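Local atomic coordinates of pentafunctional AROM polypeptide (Schizosaccharomyces pombe, PDB entry 5SWV), a protein that catalyses five consecutive steps of the shikimate pathway, this fragment carrying the dehydroquinate dehydratase and shikimate dehydrogenase parts. Residues A[211-215]-A[242-248]; A[380-385]-A[411-416]; A[55-61]-A[99-103]. All coordinates share one frame; numbering follows the deposited sequence.

Contact 1 (A[211-215]-A[242-248])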
ATOM      1  N   ARG A 211     -11.643  -3.156 -20.386  1.00 34.40           N
ATOM      2  CA  ARG A 211     -10.856  -3.265 -19.134  1.00 34.36           C
ATOM      3  C   ARG A 211     -10.102  -1.970 -18.856  1.00 34.76           C
ATOM      4  O   ARG A 211     -10.088  -1.468 -17.729  1.00 35.79           O
ATOM      5  CB  ARG A 211      -9.814  -4.394 -19.207  1.00 33.95           C
ATOM      6  CG  ARG A 211     -10.364  -5.813 -19.266  1.00 33.93           C
ATOM      7  CD  ARG A 211      -9.213  -6.770 -19.487  1.00 34.28           C
ATOM      8  NE  ARG A 211      -9.581  -8.183 -19.520  1.00 34.64           N
ATOM      9  CZ  ARG A 211      -9.843  -8.943 -18.460  1.00 34.74           C
ATOM     10  NH1 ARG A 211      -9.835  -8.439 -17.227  1.00 35.68           N
ATOM     11  NH2 ARG A 211     -10.136 -10.226 -18.642  1.00 34.81           N
ATOM     12  N   ILE A 212      -9.487  -1.443 -19.909  1.00 34.72           N
ATOM     13  CA  ILE A 212      -8.721  -0.210 -19.858  1.00 34.26           C
ATOM     14  C   ILE A 212      -9.592   0.969 -19.424  1.00 34.44           C
ATOM     15  O   ILE A 212      -9.157   1.774 -18.604  1.00 33.82           O
ATOM     16  CB  ILE A 212      -8.035   0.019 -21.220  1.00 34.43           C
ATOM     17  CG1 ILE A 212      -6.882  -0.981 -21.387  1.00 34.13           C
ATOM     18  CG2 ILE A 212      -7.539   1.449 -21.383  1.00 35.18           C
ATOM     19  CD1 ILE A 212      -6.533  -1.273 -22.832  1.00 34.32           C
ATOM     20  N   LEU A 213     -10.816   1.041 -19.950  1.00 35.00           N
ATOM     21  CA  LEU A 213     -11.787   2.101 -19.600  1.00 35.55           C
ATOM     22  C   LEU A 213     -12.532   1.919 -18.268  1.00 36.44           C
ATOM     23  O   LEU A 213     -13.088   2.892 -17.732  1.00 36.85           O
ATOM     24  CB  LEU A 213     -12.838   2.248 -20.712  1.00 35.42           C
ATOM     25  CG  LEU A 213     -12.321   2.628 -22.103  1.00 35.42           C
ATOM     26  CD1 LEU A 213     -13.475   2.716 -23.099  1.00 35.60           C
ATOM     27  CD2 LEU A 213     -11.530   3.924 -22.062  1.00 35.13           C
ATOM     28  N   ASN A 214     -12.579   0.695 -17.748  1.00 37.08           N
ATOM     29  CA  ASN A 214     -13.179   0.451 -16.442  1.00 37.88           C
ATOM     30  C   ASN A 214     -12.295   0.980 -15.304  1.00 38.79           C
ATOM     31  O   ASN A 214     -11.269   0.397 -14.981  1.00 39.39           O
ATOM     32  CB  ASN A 214     -13.441  -1.033 -16.262  1.00 37.52           C
ATOM     33  CG  ASN A 214     -14.049  -1.345 -14.912  1.00 37.14           C
ATOM     34  OD1 ASN A 214     -15.208  -1.079 -14.681  1.00 36.33           O
ATOM     35  ND2 ASN A 214     -13.254  -1.893 -14.009  1.00 37.75           N
ATOM     36  N   LYS A 215     -12.693   2.089 -14.699  1.00 40.39           N
ATOM     37  CA  LYS A 215     -11.821   2.780 -13.731  1.00 40.96           C
ATOM     38  C   LYS A 215     -11.884   2.161 -12.359  1.00 39.09           C
ATOM     39  O   LYS A 215     -10.871   2.046 -11.700  1.00 39.16           O
ATOM     40  CB  LYS A 215     -12.143   4.271 -13.684  1.00 42.45           C
ATOM     41  CG  LYS A 215     -11.782   4.929 -15.012  1.00 45.64           C
ATOM     42  CD  LYS A 215     -12.037   6.426 -15.068  1.00 48.16           C
ATOM     43  CE  LYS A 215     -13.501   6.742 -14.796  1.00 49.98           C
ATOM     44  NZ  LYS A 215     -13.936   7.951 -15.542  1.00 51.04           N
ATOM     45  N   ALA A 242      -1.399   1.218 -21.674  1.00 34.91           N
ATOM     46  CA  ALA A 242      -2.562   1.349 -22.539  1.00 34.90           C
ATOM     47  C   ALA A 242      -3.305   2.657 -22.272  1.00 34.77           C
ATOM     48  O   ALA A 242      -3.614   3.411 -23.204  1.00 34.98           O
ATOM     49  CB  ALA A 242      -3.495   0.168 -22.342  1.00 34.98           C
ATOM     50  N   ARG A 243      -3.565   2.933 -20.995  1.00 34.03           N
ATOM     51  CA  ARG A 243      -4.235   4.170 -20.594  1.00 33.51           C
ATOM     52  C   ARG A 243      -3.498   5.435 -21.017  1.00 33.28           C
ATOM     53  O   ARG A 243      -4.122   6.456 -21.285  1.00 32.56           O
ATOM     54  CB  ARG A 243      -4.481   4.173 -19.088  1.00 33.55           C
ATOM     55  CG  ARG A 243      -5.633   3.264 -18.707  1.00 33.75           C
ATOM     56  CD  ARG A 243      -5.791   3.084 -17.211  1.00 33.86           C
ATOM     57  NE  ARG A 243      -6.978   2.273 -16.924  1.00 34.45           N
ATOM     58  CZ  ARG A 243      -7.329   1.805 -15.726  1.00 34.47           C
ATOM     59  NH1 ARG A 243      -6.595   2.059 -14.639  1.00 34.41           N
ATOM     60  NH2 ARG A 243      -8.434   1.069 -15.614  1.00 34.76           N
ATOM     61  N   VAL A 244      -2.177   5.371 -21.074  1.00 33.41           N
ATOM     62  CA  VAL A 244      -1.405   6.502 -21.552  1.00 34.31           C
ATOM     63  C   VAL A 244      -1.603   6.655 -23.052  1.00 34.39           C
ATOM     64  O   VAL A 244      -1.829   7.766 -23.543  1.00 34.33           O
ATOM     65  CB  VAL A 244       0.088   6.366 -21.209  1.00 35.04           C
ATOM     66  CG1 VAL A 244       0.918   7.452 -21.897  1.00 35.12           C
ATOM     67  CG2 VAL A 244       0.287   6.429 -19.692  1.00 35.10           C
ATOM     68  N   LEU A 245      -1.538   5.537 -23.768  1.00 34.36           N
ATOM     69  CA  LEU A 245      -1.652   5.547 -25.225  1.00 34.16           C
ATOM     70  C   LEU A 245      -3.023   5.965 -25.720  1.00 34.50           C
ATOM     71  O   LEU A 245      -3.106   6.602 -26.760  1.00 33.80           O
ATOM     72  CB  LEU A 245      -1.271   4.191 -25.817  1.00 33.92           C
ATOM     73  CG  LEU A 245       0.233   3.896 -25.790  1.00 33.91           C
ATOM     74  CD1 LEU A 245       0.509   2.421 -26.025  1.00 33.74           C
ATOM     75  CD2 LEU A 245       1.001   4.743 -26.798  1.00 34.32           C
ATOM     76  N   ILE A 246      -4.092   5.646 -24.989  1.00 35.03           N
ATOM     77  CA  ILE A 246      -5.425   6.111 -25.408  1.00 35.85           C
ATOM     78  C   ILE A 246      -5.782   7.522 -24.957  1.00 36.56           C
ATOM     79  O   ILE A 246      -6.832   8.014 -25.335  1.00 36.81           O
ATOM     80  CB  ILE A 246      -6.567   5.142 -25.026  1.00 35.68           C
ATOM     81  CG1 ILE A 246      -6.829   5.112 -23.521  1.00 35.89           C
ATOM     82  CG2 ILE A 246      -6.275   3.744 -25.553  1.00 35.69           C
ATOM     83  CD1 ILE A 246      -8.163   4.494 -23.183  1.00 35.80           C
ATOM     84  N   GLY A 247      -4.928   8.160 -24.161  1.00 37.93           N
ATOM     85  CA  GLY A 247      -5.192   9.504 -23.642  1.00 40.13           C
ATOM     86  C   GLY A 247      -5.926   9.639 -22.304  1.00 41.48           C
ATOM     87  O   GLY A 247      -6.338  10.742 -21.952  1.00 41.86           O
ATOM     88  N   GLU A 248      -6.078   8.545 -21.556  1.00 43.73           N
ATOM     89  CA  GLU A 248      -6.708   8.581 -20.229  1.00 45.63           C
ATOM     90  C   GLU A 248      -5.768   9.143 -19.171  1.00 44.32           C
ATOM     91  O   GLU A 248      -6.159  10.029 -18.445  1.00 44.95           O
ATOM     92  CB  GLU A 248      -7.193   7.198 -19.795  1.00 48.78           C
ATOM     93  CG  GLU A 248      -8.535   6.774 -20.392  1.00 52.11           C
ATOM     94  CD  GLU A 248      -9.744   7.474 -19.760  1.00 54.49           C
ATOM     95  OE1 GLU A 248     -10.178   7.059 -18.652  1.00 55.21           O
ATOM     96  OE2 GLU A 248     -10.276   8.420 -20.396  1.00 56.85           O
TER

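Contact 2 (A[380-385]-A[411-416])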
ATOM      1  N   ALA A 380      17.822  13.664  19.290  1.00 31.88           N
ATOM      2  CA  ALA A 380      16.849  14.673  19.666  1.00 32.19           C
ATOM      3  C   ALA A 380      16.552  15.733  18.598  1.00 31.99           C
ATOM      4  O   ALA A 380      15.962  16.785  18.903  1.00 31.42           O
ATOM      5  CB  ALA A 380      17.328  15.350  20.937  1.00 32.97           C
ATOM      6  N   GLY A 381      16.923  15.457  17.351  1.00 31.94           N
ATOM      7  CA  GLY A 381      16.621  16.369  16.256  1.00 31.68           C
ATOM      8  C   GLY A 381      15.241  16.118  15.696  1.00 31.35           C
ATOM      9  O   GLY A 381      14.403  15.426  16.298  1.00 31.07           O
ATOM     10  N   GLY A 382      15.007  16.686  14.521  1.00 31.37           N
ATOM     11  CA  GLY A 382      13.764  16.461  13.791  1.00 30.90           C
ATOM     12  C   GLY A 382      13.459  15.008  13.522  1.00 30.31           C
ATOM     13  O   GLY A 382      12.318  14.592  13.633  1.00 29.88           O
ATOM     14  N   THR A 383      14.480  14.238  13.179  1.00 30.29           N
ATOM     15  CA  THR A 383      14.275  12.857  12.796  1.00 31.24           C
ATOM     16  C   THR A 383      13.831  12.023  14.004  1.00 32.77           C
ATOM     17  O   THR A 383      12.997  11.138  13.861  1.00 33.24           O
ATOM     18  CB  THR A 383      15.529  12.247  12.124  1.00 31.06           C
ATOM     19  OG1 THR A 383      15.876  13.004  10.970  1.00 30.31           O
ATOM     20  CG2 THR A 383      15.265  10.831  11.650  1.00 31.30           C
ATOM     21  N   SER A 384      14.357  12.320  15.189  1.00 34.21           N
ATOM     22  CA  SER A 384      13.967  11.582  16.393  1.00 35.28           C
ATOM     23  C   SER A 384      12.485  11.707  16.689  1.00 35.75           C
ATOM     24  O   SER A 384      11.887  10.792  17.256  1.00 36.27           O
ATOM     25  CB  SER A 384      14.755  12.037  17.627  1.00 35.66           C
ATOM     26  OG  SER A 384      14.217  13.238  18.160  1.00 36.18           O
ATOM     27  N   ARG A 385      11.901  12.833  16.313  1.00 36.56           N
ATOM     28  CA  ARG A 385      10.474  13.048  16.557  1.00 37.99           C
ATOM     29  C   ARG A 385       9.624  12.168  15.667  1.00 36.52           C
ATOM     30  O   ARG A 385       8.642  11.591  16.132  1.00 35.89           O
ATOM     31  CB  ARG A 385      10.101  14.500  16.342  1.00 40.66           C
ATOM     32  CG  ARG A 385      10.978  15.425  17.165  1.00 44.13           C
ATOM     33  CD  ARG A 385      10.377  16.797  17.321  1.00 47.25           C
ATOM     34  NE  ARG A 385      10.024  17.386  16.029  1.00 49.56           N
ATOM     35  CZ  ARG A 385       9.559  18.624  15.880  1.00 52.22           C
ATOM     36  NH1 ARG A 385       9.421  19.430  16.953  1.00 52.21           N
ATOM     37  NH2 ARG A 385       9.251  19.060  14.648  1.00 52.33           N
ATOM     38  N   ARG A 411      12.968  18.367  25.378  1.00 44.80           N
ATOM     39  CA  ARG A 411      12.443  19.165  24.280  1.00 45.75           C
ATOM     40  C   ARG A 411      11.582  18.306  23.312  1.00 44.58           C
ATOM     41  O   ARG A 411      10.492  18.713  22.858  1.00 43.51           O
ATOM     42  CB  ARG A 411      13.600  19.816  23.524  1.00 47.66           C
ATOM     43  CG  ARG A 411      13.155  20.853  22.510  1.00 50.04           C
ATOM     44  CD  ARG A 411      13.934  20.753  21.216  1.00 52.17           C
ATOM     45  NE  ARG A 411      15.337  21.047  21.488  1.00 55.13           N
ATOM     46  CZ  ARG A 411      16.373  20.226  21.295  1.00 56.78           C
ATOM     47  NH1 ARG A 411      16.232  19.001  20.770  1.00 56.82           N
ATOM     48  NH2 ARG A 411      17.590  20.662  21.616  1.00 57.81           N
ATOM     49  N   VAL A 412      12.091  17.114  23.028  1.00 42.47           N
ATOM     50  CA  VAL A 412      11.415  16.162  22.177  1.00 41.05           C
ATOM     51  C   VAL A 412      10.176  15.615  22.860  1.00 40.62           C
ATOM     52  O   VAL A 412       9.121  15.551  22.247  1.00 39.99           O
ATOM     53  CB  VAL A 412      12.339  14.987  21.837  1.00 40.70           C
ATOM     54  CG1 VAL A 412      11.574  13.903  21.084  1.00 40.60           C
ATOM     55  CG2 VAL A 412      13.535  15.477  21.032  1.00 40.82           C
ATOM     56  N   GLN A 413      10.320  15.186  24.111  1.00 40.39           N
ATOM     57  CA  GLN A 413       9.200  14.612  24.860  1.00 40.38           C
ATOM     58  C   GLN A 413       8.002  15.572  24.888  1.00 40.21           C
ATOM     59  O   GLN A 413       6.865  15.152  24.686  1.00 39.23           O
ATOM     60  CB  GLN A 413       9.631  14.251  26.299  1.00 40.60           C
ATOM     61  CG  GLN A 413       8.525  13.665  27.192  1.00 40.24           C
ATOM     62  CD  GLN A 413       9.010  13.309  28.588  1.00 40.04           C
ATOM     63  OE1 GLN A 413       9.406  14.185  29.359  1.00 40.52           O
ATOM     64  NE2 GLN A 413       8.976  12.021  28.924  1.00 39.70           N
ATOM     65  N   ASP A 414       8.284  16.856  25.104  1.00 40.42           N
ATOM     66  CA  ASP A 414       7.253  17.874  25.308  1.00 40.67           C
ATOM     67  C   ASP A 414       6.444  18.211  24.050  1.00 39.61           C
ATOM     68  O   ASP A 414       5.434  18.894  24.151  1.00 39.91           O
ATOM     69  CB  ASP A 414       7.862  19.164  25.912  1.00 41.94           C
ATOM     70  CG  ASP A 414       8.430  18.956  27.342  1.00 43.87           C
ATOM     71  OD1 ASP A 414       8.134  17.927  28.010  1.00 45.38           O
ATOM     72  OD2 ASP A 414       9.198  19.827  27.799  1.00 45.10           O
ATOM     73  N   VAL A 415       6.884  17.746  22.881  1.00 37.88           N
ATOM     74  CA  VAL A 415       6.068  17.802  21.658  1.00 36.75           C
ATOM     75  C   VAL A 415       4.832  16.890  21.755  1.00 34.92           C
ATOM     76  O   VAL A 415       3.811  17.148  21.143  1.00 33.63           O
ATOM     77  CB  VAL A 415       6.905  17.392  20.416  1.00 37.67           C
ATOM     78  CG1 VAL A 415       6.042  17.255  19.164  1.00 37.88           C
ATOM     79  CG2 VAL A 415       8.035  18.386  20.164  1.00 38.04           C
ATOM     80  N   PHE A 416       4.942  15.815  22.515  1.00 34.36           N
ATOM     81  CA  PHE A 416       3.900  14.802  22.591  1.00 33.70           C
ATOM     82  C   PHE A 416       3.135  14.925  23.904  1.00 33.49           C
ATOM     83  O   PHE A 416       3.601  15.574  24.826  1.00 33.62           O
ATOM     84  CB  PHE A 416       4.545  13.429  22.455  1.00 33.55           C
ATOM     85  CG  PHE A 416       5.300  13.252  21.159  1.00 33.59           C
ATOM     86  CD1 PHE A 416       4.654  12.800  20.017  1.00 32.83           C
ATOM     87  CD2 PHE A 416       6.653  13.565  21.074  1.00 33.58           C
ATOM     88  CE1 PHE A 416       5.346  12.646  18.828  1.00 32.68           C
ATOM     89  CE2 PHE A 416       7.347  13.410  19.880  1.00 32.99           C
ATOM     90  CZ  PHE A 416       6.692  12.951  18.762  1.00 32.52           C
TER

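Contact 3 (A[55-61]-A[99-103])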
ATOM      1  N   ILE A  55     -12.873 -30.348  -2.725  1.00 55.88           N
ATOM      2  CA  ILE A  55     -13.142 -29.015  -2.177  1.00 53.48           C
ATOM      3  C   ILE A  55     -12.146 -28.700  -1.084  1.00 51.19           C
ATOM      4  O   ILE A  55     -11.893 -29.539  -0.223  1.00 51.86           O
ATOM      5  CB  ILE A  55     -14.570 -28.943  -1.577  1.00 53.70           C
ATOM      6  CG1 ILE A  55     -15.613 -29.177  -2.671  1.00 54.88           C
ATOM      7  CG2 ILE A  55     -14.833 -27.615  -0.871  1.00 52.92           C
ATOM      8  CD1 ILE A  55     -15.437 -28.285  -3.891  1.00 55.66           C
ATOM      9  N   SER A  56     -11.596 -27.487  -1.114  1.00 47.76           N
ATOM     10  CA  SER A  56     -10.759 -27.005  -0.028  1.00 46.10           C
ATOM     11  C   SER A  56     -11.571 -27.001   1.294  1.00 45.41           C
ATOM     12  O   SER A  56     -12.697 -26.517   1.329  1.00 46.75           O
ATOM     13  CB  SER A  56     -10.223 -25.604  -0.354  1.00 44.69           C
ATOM     14  OG  SER A  56      -9.337 -25.613  -1.458  1.00 43.86           O
ATOM     15  N   SER A  57     -11.016 -27.563   2.366  1.00 43.90           N
ATOM     16  CA  SER A  57     -11.700 -27.568   3.667  1.00 43.42           C
ATOM     17  C   SER A  57     -11.637 -26.195   4.304  1.00 43.56           C
ATOM     18  O   SER A  57     -10.730 -25.420   4.012  1.00 43.55           O
ATOM     19  CB  SER A  57     -11.048 -28.571   4.615  1.00 42.80           C
ATOM     20  OG  SER A  57      -9.725 -28.168   4.928  1.00 41.88           O
ATOM     21  N   LEU A  58     -12.578 -25.909   5.200  1.00 44.39           N
ATOM     22  CA  LEU A  58     -12.580 -24.640   5.959  1.00 44.40           C
ATOM     23  C   LEU A  58     -11.276 -24.353   6.683  1.00 44.51           C
ATOM     24  O   LEU A  58     -10.791 -23.225   6.664  1.00 44.47           O
ATOM     25  CB  LEU A  58     -13.706 -24.618   6.994  1.00 45.97           C
ATOM     26  CG  LEU A  58     -14.968 -23.831   6.663  1.00 46.79           C
ATOM     27  CD1 LEU A  58     -15.594 -24.307   5.358  1.00 47.69           C
ATOM     28  CD2 LEU A  58     -15.958 -23.950   7.817  1.00 47.23           C
ATOM     29  N   ASP A  59     -10.729 -25.367   7.342  1.00 45.50           N
ATOM     30  CA  ASP A  59      -9.484 -25.193   8.087  1.00 46.08           C
ATOM     31  C   ASP A  59      -8.348 -24.734   7.172  1.00 44.23           C
ATOM     32  O   ASP A  59      -7.615 -23.801   7.497  1.00 42.92           O
ATOM     33  CB  ASP A  59      -9.106 -26.486   8.833  1.00 47.88           C
ATOM     34  CG  ASP A  59     -10.037 -26.780  10.012  1.00 48.84           C
ATOM     35  OD1 ASP A  59     -10.412 -25.829  10.731  1.00 47.10           O
ATOM     36  OD2 ASP A  59     -10.391 -27.962  10.220  1.00 50.93           O
ATOM     37  N   PHE A  60      -8.245 -25.373   6.011  1.00 42.73           N
ATOM     38  CA  PHE A  60      -7.212 -25.040   5.033  1.00 41.83           C
ATOM     39  C   PHE A  60      -7.353 -23.615   4.475  1.00 40.65           C
ATOM     40  O   PHE A  60      -6.425 -22.800   4.530  1.00 38.98           O
ATOM     41  CB  PHE A  60      -7.250 -26.056   3.891  1.00 42.03           C
ATOM     42  CG  PHE A  60      -6.322 -25.725   2.766  1.00 42.51           C
ATOM     43  CD1 PHE A  60      -4.951 -25.878   2.915  1.00 42.58           C
ATOM     44  CD2 PHE A  60      -6.815 -25.241   1.558  1.00 42.95           C
ATOM     45  CE1 PHE A  60      -4.092 -25.565   1.878  1.00 43.12           C
ATOM     46  CE2 PHE A  60      -5.956 -24.932   0.508  1.00 42.84           C
ATOM     47  CZ  PHE A  60      -4.594 -25.095   0.670  1.00 42.82           C
ATOM     48  N   VAL A  61      -8.535 -23.326   3.952  1.00 40.11           N
ATOM     49  CA  VAL A  61      -8.812 -22.021   3.384  1.00 39.64           C
ATOM     50  C   VAL A  61      -8.530 -20.935   4.409  1.00 39.65           C
ATOM     51  O   VAL A  61      -7.920 -19.938   4.083  1.00 39.78           O
ATOM     52  CB  VAL A  61     -10.259 -21.913   2.863  1.00 39.69           C
ATOM     53  CG1 VAL A  61     -10.553 -20.497   2.363  1.00 39.82           C
ATOM     54  CG2 VAL A  61     -10.482 -22.913   1.737  1.00 39.44           C
ATOM     55  N   GLU A  99     -20.939 -22.340   2.907  1.00 35.65           N
ATOM     56  CA  GLU A  99     -20.145 -22.598   4.098  1.00 35.93           C
ATOM     57  C   GLU A  99     -18.829 -21.854   4.045  1.00 35.83           C
ATOM     58  O   GLU A  99     -18.443 -21.248   5.034  1.00 37.05           O
ATOM     59  CB  GLU A  99     -19.857 -24.081   4.260  1.00 36.90           C
ATOM     60  CG  GLU A  99     -19.280 -24.438   5.622  1.00 38.05           C
ATOM     61  CD  GLU A  99     -18.767 -25.872   5.724  1.00 39.29           C
ATOM     62  OE1 GLU A  99     -18.479 -26.503   4.667  1.00 39.91           O
ATOM     63  OE2 GLU A  99     -18.638 -26.359   6.880  1.00 39.91           O
ATOM     64  N   LEU A 100     -18.145 -21.888   2.901  1.00 35.41           N
ATOM     65  CA  LEU A 100     -16.851 -21.212   2.768  1.00 34.82           C
ATOM     66  C   LEU A 100     -16.984 -19.699   2.853  1.00 34.06           C
ATOM     67  O   LEU A 100     -16.183 -19.043   3.521  1.00 33.55           O
ATOM     68  CB  LEU A 100     -16.116 -21.613   1.478  1.00 35.19           C
ATOM     69  CG  LEU A 100     -15.340 -22.948   1.525  1.00 35.80           C
ATOM     70  CD1 LEU A 100     -15.090 -23.513   0.123  1.00 35.77           C
ATOM     71  CD2 LEU A 100     -14.024 -22.806   2.281  1.00 35.55           C
ATOM     72  N   MET A 101     -17.995 -19.150   2.197  1.00 33.51           N
ATOM     73  CA  MET A 101     -18.170 -17.702   2.179  1.00 33.43           C
ATOM     74  C   MET A 101     -18.558 -17.165   3.559  1.00 32.90           C
ATOM     75  O   MET A 101     -18.083 -16.114   3.973  1.00 31.95           O
ATOM     76  CB  MET A 101     -19.182 -17.286   1.093  1.00 34.06           C
ATOM     77  CG  MET A 101     -18.643 -17.460  -0.324  1.00 34.05           C
ATOM     78  SD  MET A 101     -19.791 -16.991  -1.639  1.00 34.98           S
ATOM     79  CE  MET A 101     -20.863 -18.413  -1.760  1.00 35.00           C
ATOM     80  N   LEU A 102     -19.401 -17.902   4.273  1.00 33.42           N
ATOM     81  CA  LEU A 102     -19.745 -17.557   5.653  1.00 33.53           C
ATOM     82  C   LEU A 102     -18.527 -17.500   6.549  1.00 34.48           C
ATOM     83  O   LEU A 102     -18.391 -16.602   7.383  1.00 34.50           O
ATOM     84  CB  LEU A 102     -20.722 -18.570   6.226  1.00 33.65           C
ATOM     85  CG  LEU A 102     -22.156 -18.467   5.709  1.00 34.03           C
ATOM     86  CD1 LEU A 102     -23.006 -19.637   6.201  1.00 34.01           C
ATOM     87  CD2 LEU A 102     -22.795 -17.138   6.086  1.00 34.23           C
ATOM     88  N   SER A 103     -17.651 -18.479   6.385  1.00 35.59           N
ATOM     89  CA  SER A 103     -16.407 -18.524   7.147  1.00 36.75           C
ATOM     90  C   SER A 103     -15.515 -17.298   6.890  1.00 37.37           C
ATOM     91  O   SER A 103     -14.923 -16.730   7.826  1.00 37.67           O
ATOM     92  CB  SER A 103     -15.658 -19.811   6.830  1.00 36.99           C
ATOM     93  OG  SER A 103     -14.304 -19.685   7.170  1.00 37.81           O
TER

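Contact 1 (A[211-215]-A[242-248])
The guanidinium of R243 meets the end of helix 208-213 with its edge: the carbonyl oxygens of I212 and N214 both lie near its plane, while the CA of K215 and the carbonyl of R211 approach obliquely. I212 O accepts two bonds. The NE bond is the straighter, 2.8 Å from R243 NE to I212 O with 158° at the hydrogen, and it falls on a lone pair in the carbonyl plane. The bond from R243 NH2 to the same I212 O, 3.2 Å, is more bent and comes from above that plane. This side-on grip fixes the guanidinium's rotation, and the chain, extended from CG to NE, spans the gap to reach it.

Apolar packing lies alongside. I212 CD1 sits 3.4 Å from A242 CB, and I246 CD1 touches both I212 CG2 and L213 CD2, 3.6 Å from each. G247, with positive phi, forms a Schellman motif just after I246.

E248 turns its carboxylate to R11 in a salt bridge. N214 is bonded to R187 and L200, R211 rests on strand 198-203, and R243 touches T218 of strand 218-220, so two helices of the barrel's outer layer meet beside its seventh and eighth strands.

Contact 2 (A[380-385]-A[411-416])
The hydroxyl of S384, which lies against the side chain of V412, donates to G381 O over 2.9 Å from S384 OG. The donor is tilted only 17° from the carbonyl plane, and the same oxygen also takes a weak bond from the S384 backbone N. Two donors from one residue thus fasten the turn that leads into helix 382-393. The torsion (chi1 80°) sets OG between the backbone N and the carbonyl carbon, bringing it back over this first turn.

V412 is the apolar wedge of the contact. Its CG2, the branch beside its backbone N, comes within 3.8 Å of A380 CB and also lies against A380 O and the S384 hydroxyl; CG1 faces S384 and, more loosely, the CG of R385. I388 and L401 also touch V412, tying it to the next turn of helix 382-393 and to strand 398-403.

Two arginines take part differently. R411, at the rim, bends at chi2 and chi3 and brings NH1 to 2.9 Å from A380 O, near the guanidinium plane, but the angle is too poor for a hydrogen bond; its NH2 is bonded to N408. R385 lies in the packing, crossing V415 at about a right angle, NH1 lying 3.6 Å from V415 CG2. On its backbone side, R385 O approaches the edge of the F416 ring, 3.5 Å from F416 CZ, while V415 CG1 leans over one face toward the rim. F416 also meets Y420, their planes nearly parallel.

Strand 374-378, the glycine-rich turn, helix 382-393 and strand 398-403 form the beta-alpha-beta unit of a Rossmann-like nucleotide-binding fold. The contact sets its helix against the next, 406-413. In shikimate dehydrogenases such a turn borders the NADP site, consistent with a role for 380-382 here.

Contact 3 (A[55-61]-A[99-103])
Van der Waals packing between L58 and L100 forms the middle of this contact, with L58 CD1 3.8 Å from L100 CD2. The same L100 methyl also meets V61, one turn further along helix 58-69, at 3.6 Å from V61 CG2; the V61 and L100 side chains cross at about a right angle. V61 turns CG2 this way because that branch stands beside its own backbone N, with CG1 anti to it (chi1 176°). L100 CD2 thus sits against both L58 and V61, while its other methyl, CD1, reaches back to the chain before the helix, 4.2 Å from I55 CG2 and close to the carbonyl of S56. The CB of S103 adds a looser apolar touch on the CG of L58.

A second kind of contact sets hydrocarbon against a carboxylate. E99, extended beyond CG (chi2 -170°), runs obliquely across L58, so that both L58 methyls lie on its end: L58 CD1 is 3.6 Å from E99 CD, and L58 CD2 is 3.7 Å from E99 OE2. Nothing polar pairs here; the glutamate lends its aliphatic stem and carboxylate carbon to the exposed margin of an otherwise buried interface.

The polar side-chain bonding near the contact lies at the start of helix 58-69. S57 is the N-cap of this helix: its OG accepts a weak bond from F60 N and is also bonded to D48.

Helix 58-69 follows the second barrel strand and helix 94-106 the third. Their side-by-side packing, leucine and valine between neighbouring outer helices, is the pattern of the TIM barrel that type I dehydroquinases share.

How the contacts relate
Contacts 1 and 3 both join outer helices of the dehydroquinase barrel, yet at different places: their centres are 37 Å apart and they share no helix. Contact 2 belongs to the nucleotide-binding part of the dehydrogenase, and lies across the chain's centre from both. Contact 3 is the more buried and mainly hydrocarbon, apart from the E99 carboxylate at its margin. Contacts 1 and 2 are partly buried and mix apolar packing with arginines. In contact 1 an arginine spans the interface with true hydrogen bonds to a helix-end carbonyl; in contact 2 none of the hydrogen bonds joins the two segments, and R385 packs into the interface through its chain, while R411 lies at its edge.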